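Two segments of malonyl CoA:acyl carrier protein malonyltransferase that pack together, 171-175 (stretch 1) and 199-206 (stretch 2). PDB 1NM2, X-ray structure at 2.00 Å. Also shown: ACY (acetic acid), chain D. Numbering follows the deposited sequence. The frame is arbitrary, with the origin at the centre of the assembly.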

ATOM      1  N   ALA A 171      -3.914   4.709  14.827  1.00 16.80           N
ATOM      2  CA  ALA A 171      -4.969   4.059  15.597  1.00 17.31           C
ATOM      3  C   ALA A 171      -6.239   3.990  14.757  1.00 17.25           C
ATOM      4  O   ALA A 171      -6.471   4.850  13.910  1.00 19.31           O
ATOM      5  CB  ALA A 171      -5.235   4.835  16.887  1.00 16.37           C
ATOM      6  N   ALA A 172      -7.055   2.968  14.995  1.00 15.89           N
ATOM      7  CA  ALA A 172      -8.297   2.793  14.260  1.00 16.32           C
ATOM      8  C   ALA A 172      -9.370   2.179  15.148  1.00 16.54           C
ATOM      9  O   ALA A 172      -9.086   1.338  16.001  1.00 17.80           O
ATOM     10  CB  ALA A 172      -8.064   1.912  13.037  1.00 14.85           C
ATOM     11  N   GLY A 173     -10.606   2.608  14.936  1.00 16.41           N
ATOM     12  CA  GLY A 173     -11.720   2.100  15.712  1.00 16.54           C
ATOM     13  C   GLY A 173     -12.948   2.936  15.413  1.00 17.23           C
ATOM     14  O   GLY A 173     -13.033   3.555  14.345  1.00 16.77           O
ATOM     15  N   THR A 174     -13.900   2.958  16.343  1.00 16.75           N
ATOM     16  CA  THR A 174     -15.116   3.736  16.151  1.00 17.98           C
ATOM     17  C   THR A 174     -14.807   5.216  16.339  1.00 19.15           C
ATOM     18  O   THR A 174     -13.803   5.579  16.953  1.00 18.88           O
ATOM     19  CB  THR A 174     -16.225   3.330  17.159  1.00 19.27           C
ATOM     20  OG1 THR A 174     -15.815   3.659  18.491  1.00 19.62           O
ATOM     21  CG2 THR A 174     -16.499   1.836  17.080  1.00 18.55           C
ATOM     22  N   MET A 175     -15.671   6.071  15.806  1.00 20.02           N
ATOM     23  CA  MET A 175     -15.472   7.505  15.938  1.00 22.50           C
ATOM     24  C   MET A 175     -15.507   7.927  17.409  1.00 21.90           C
ATOM     25  O   MET A 175     -14.804   8.850  17.804  1.00 21.71           O
ATOM     26  CB  MET A 175     -16.530   8.264  15.129  1.00 25.23           C
ATOM     27  CG  MET A 175     -16.379   8.078  13.620  1.00 29.83           C
ATOM     28  SD  MET A 175     -14.716   8.516  13.032  1.00 35.58           S
ATOM     29  CE  MET A 175     -14.917  10.282  12.766  1.00 34.77           C
ATOM     30  N   GLY A 199     -13.162   4.398   6.835  1.00 18.25           N
ATOM     31  CA  GLY A 199     -13.391   3.689   8.079  1.00 17.32           C
ATOM     32  C   GLY A 199     -12.164   3.094   8.743  1.00 18.36           C
ATOM     33  O   GLY A 199     -11.030   3.429   8.407  1.00 17.50           O
ATOM     34  N   ALA A 200     -12.410   2.208   9.703  1.00 16.41           N
ATOM     35  CA  ALA A 200     -11.344   1.555  10.442  1.00 17.66           C
ATOM     36  C   ALA A 200     -10.752   0.397   9.649  1.00 16.67           C
ATOM     37  O   ALA A 200     -10.976  -0.769   9.974  1.00 15.55           O
ATOM     38  CB  ALA A 200     -11.878   1.056  11.786  1.00 14.70           C
ATOM     39  N   PHE A 201      -9.999   0.722   8.600  1.00 17.31           N
ATOM     40  CA  PHE A 201      -9.365  -0.308   7.786  1.00 16.00           C
ATOM     41  C   PHE A 201      -8.359  -1.014   8.679  1.00 15.80           C
ATOM     42  O   PHE A 201      -7.889  -0.438   9.661  1.00 14.61           O
ATOM     43  CB  PHE A 201      -8.637   0.325   6.596  1.00 18.48           C
ATOM     44  CG  PHE A 201      -9.535   1.102   5.674  1.00 18.15           C
ATOM     45  CD1 PHE A 201      -9.029   2.160   4.925  1.00 19.72           C
ATOM     46  CD2 PHE A 201     -10.878   0.768   5.536  1.00 20.30           C
ATOM     47  CE1 PHE A 201      -9.850   2.877   4.050  1.00 21.27           C
ATOM     48  CE2 PHE A 201     -11.706   1.476   4.666  1.00 19.51           C
ATOM     49  CZ  PHE A 201     -11.188   2.535   3.922  1.00 21.23           C
ATOM     50  N   HIS A 202      -8.048  -2.261   8.344  1.00 14.79           N
ATOM     51  CA  HIS A 202      -7.095  -3.065   9.093  1.00 16.34           C
ATOM     52  C   HIS A 202      -7.482  -3.359  10.538  1.00 17.77           C
ATOM     53  O   HIS A 202      -6.630  -3.413  11.425  1.00 17.58           O
ATOM     54  CB  HIS A 202      -5.714  -2.419   9.003  1.00 17.15           C
ATOM     55  CG  HIS A 202      -5.211  -2.322   7.596  1.00 18.90           C
ATOM     56  ND1 HIS A 202      -4.861  -3.432   6.859  1.00 17.12           N
ATOM     57  CD2 HIS A 202      -5.118  -1.265   6.754  1.00 17.18           C
ATOM     58  CE1 HIS A 202      -4.581  -3.066   5.620  1.00 17.68           C
ATOM     59  NE2 HIS A 202      -4.731  -1.756   5.530  1.00 17.78           N
ATOM     60  N   THR A 203      -8.780  -3.567  10.746  1.00 18.55           N
ATOM     61  CA  THR A 203      -9.342  -3.911  12.052  1.00 19.59           C
ATOM     62  C   THR A 203     -10.491  -4.884  11.785  1.00 19.89           C
ATOM     63  O   THR A 203     -10.887  -5.094  10.629  1.00 18.58           O
ATOM     64  CB  THR A 203      -9.935  -2.689  12.792  1.00 18.26           C
ATOM     65  OG1 THR A 203     -11.164  -2.304  12.160  1.00 16.74           O
ATOM     66  CG2 THR A 203      -8.960  -1.525  12.784  1.00 15.62           C
ATOM     67  N   ARG A 204     -11.026  -5.469  12.852  1.00 20.22           N
ATOM     68  CA  ARG A 204     -12.127  -6.419  12.743  1.00 19.13           C
ATOM     69  C   ARG A 204     -13.345  -5.781  12.082  1.00 19.06           C
ATOM     70  O   ARG A 204     -14.261  -6.481  11.635  1.00 16.31           O
ATOM     71  CB  ARG A 204     -12.528  -6.930  14.129  1.00 24.25           C
ATOM     72  CG  ARG A 204     -13.174  -5.869  15.010  1.00 27.36           C
ATOM     73  CD  ARG A 204     -13.817  -6.489  16.245  1.00 33.66           C
ATOM     74  NE  ARG A 204     -14.592  -5.509  17.001  1.00 36.93           N
ATOM     75  CZ  ARG A 204     -14.067  -4.442  17.596  1.00 40.50           C
ATOM     76  NH1 ARG A 204     -12.760  -4.216  17.525  1.00 41.33           N
ATOM     77  NH2 ARG A 204     -14.850  -3.594  18.255  1.00 41.07           N
ATOM     78  N   HIS A 205     -13.375  -4.454  12.040  1.00 17.05           N
ATOM     79  CA  HIS A 205     -14.498  -3.779  11.411  1.00 19.54           C
ATOM     80  C   HIS A 205     -14.546  -4.081   9.914  1.00 18.39           C
ATOM     81  O   HIS A 205     -15.547  -3.806   9.259  1.00 18.00           O
ATOM     82  CB  HIS A 205     -14.427  -2.266  11.655  1.00 21.00           C
ATOM     83  CG  HIS A 205     -14.867  -1.862  13.029  1.00 21.97           C
ATOM     84  ND1 HIS A 205     -13.986  -1.435  14.001  1.00 23.89           N
ATOM     85  CD2 HIS A 205     -16.091  -1.864  13.607  1.00 20.90           C
ATOM     86  CE1 HIS A 205     -14.650  -1.194  15.118  1.00 22.43           C
ATOM     87  NE2 HIS A 205     -15.928  -1.448  14.905  1.00 23.42           N
ATOM     88  N   MET A 206     -13.467  -4.657   9.387  1.00 18.29           N
ATOM     89  CA  MET A 206     -13.389  -5.018   7.965  1.00 17.21           C
ATOM     90  C   MET A 206     -13.716  -6.495   7.739  1.00 17.95           C
ATOM     91  O   MET A 206     -13.553  -7.009   6.630  1.00 16.30           O
ATOM     92  CB  MET A 206     -11.987  -4.733   7.408  1.00 15.68           C
ATOM     93  CG  MET A 206     -11.648  -3.255   7.250  1.00 15.84           C
ATOM     94  SD  MET A 206     -12.766  -2.400   6.110  1.00 15.92           S
ATOM     95  CE  MET A 206     -13.759  -1.486   7.278  1.00 15.45           C
TER
HETATM   96  C   ACY D 425      -6.028   0.519   2.986  1.00 46.79           C
HETATM   97  O   ACY D 425      -6.608   1.404   2.230  1.00 47.17           O
HETATM   98  OXT ACY D 425      -6.025  -0.749   2.828  1.00 46.92           O
HETATM   99  CH3 ACY D 425      -5.280   1.119   4.166  1.00 45.31           C

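Two segments can pack closely without a single hydrogen bond passing between them, provided that one of them organises its own polar groups and offers mostly carbon to the other. Residues 199-206 illustrate this well. The stretch opens at G199, whose O accepts a weak hydrogen bond from F201 N, and it makes its first contact at A200. There the CA-to-CB bond points toward stretch 1, as that of A172 points toward stretch 2, and the two CB atoms meet at 4.1 Å. Two methyl groups let the backbones approach closely, with A172 CA and A200 CA 5.0 Å apart. A200 CB also lies 3.7 Å from G173 N, at the corner where the first stretch turns.

The CA-to-CB bond of F201 points away from stretch 1, and only its carbonyl O comes near, 4.1 Å from A172 CB. H202, with positive phi, contributes nothing to the packing; its NE2 instead makes a weak hydrogen bond of 3.2 Å to OXT of the acetic acid, probably acquired from the crystallisation liquor.

T203 shows the principle most clearly. Its OG1 donates to A200 O at 2.7 Å and accepts from H205 N at 3.1 Å, so the hydroxyl is occupied within its own stretch, while CG2 packs 3.6 Å from A172 CB. Threonine, with a hydroxyl and a methyl on the same carbon, serves both needs in a buried place.

R204 begins a 3-10 segment, in which M206 N donates a hydrogen bond to T203 O at 2.9 Å. Between them, the CA-to-CB bond of H205 points toward stretch 1, and its imidazole comes beside G173 and T174: H205 CE1 is 4.4 Å from G173 CA, and H205 NE2 is 4.0 Å from T174 CG2. G173, without a side chain, meets A200 and H205 through backbone atoms. T174 OG1, meanwhile, caps a helix that follows. A172, G173, A200 and T203 are buried, T174 and H205 partly exposed. The interface is small, burying 200 Å² in total, and rests on van der Waals contact.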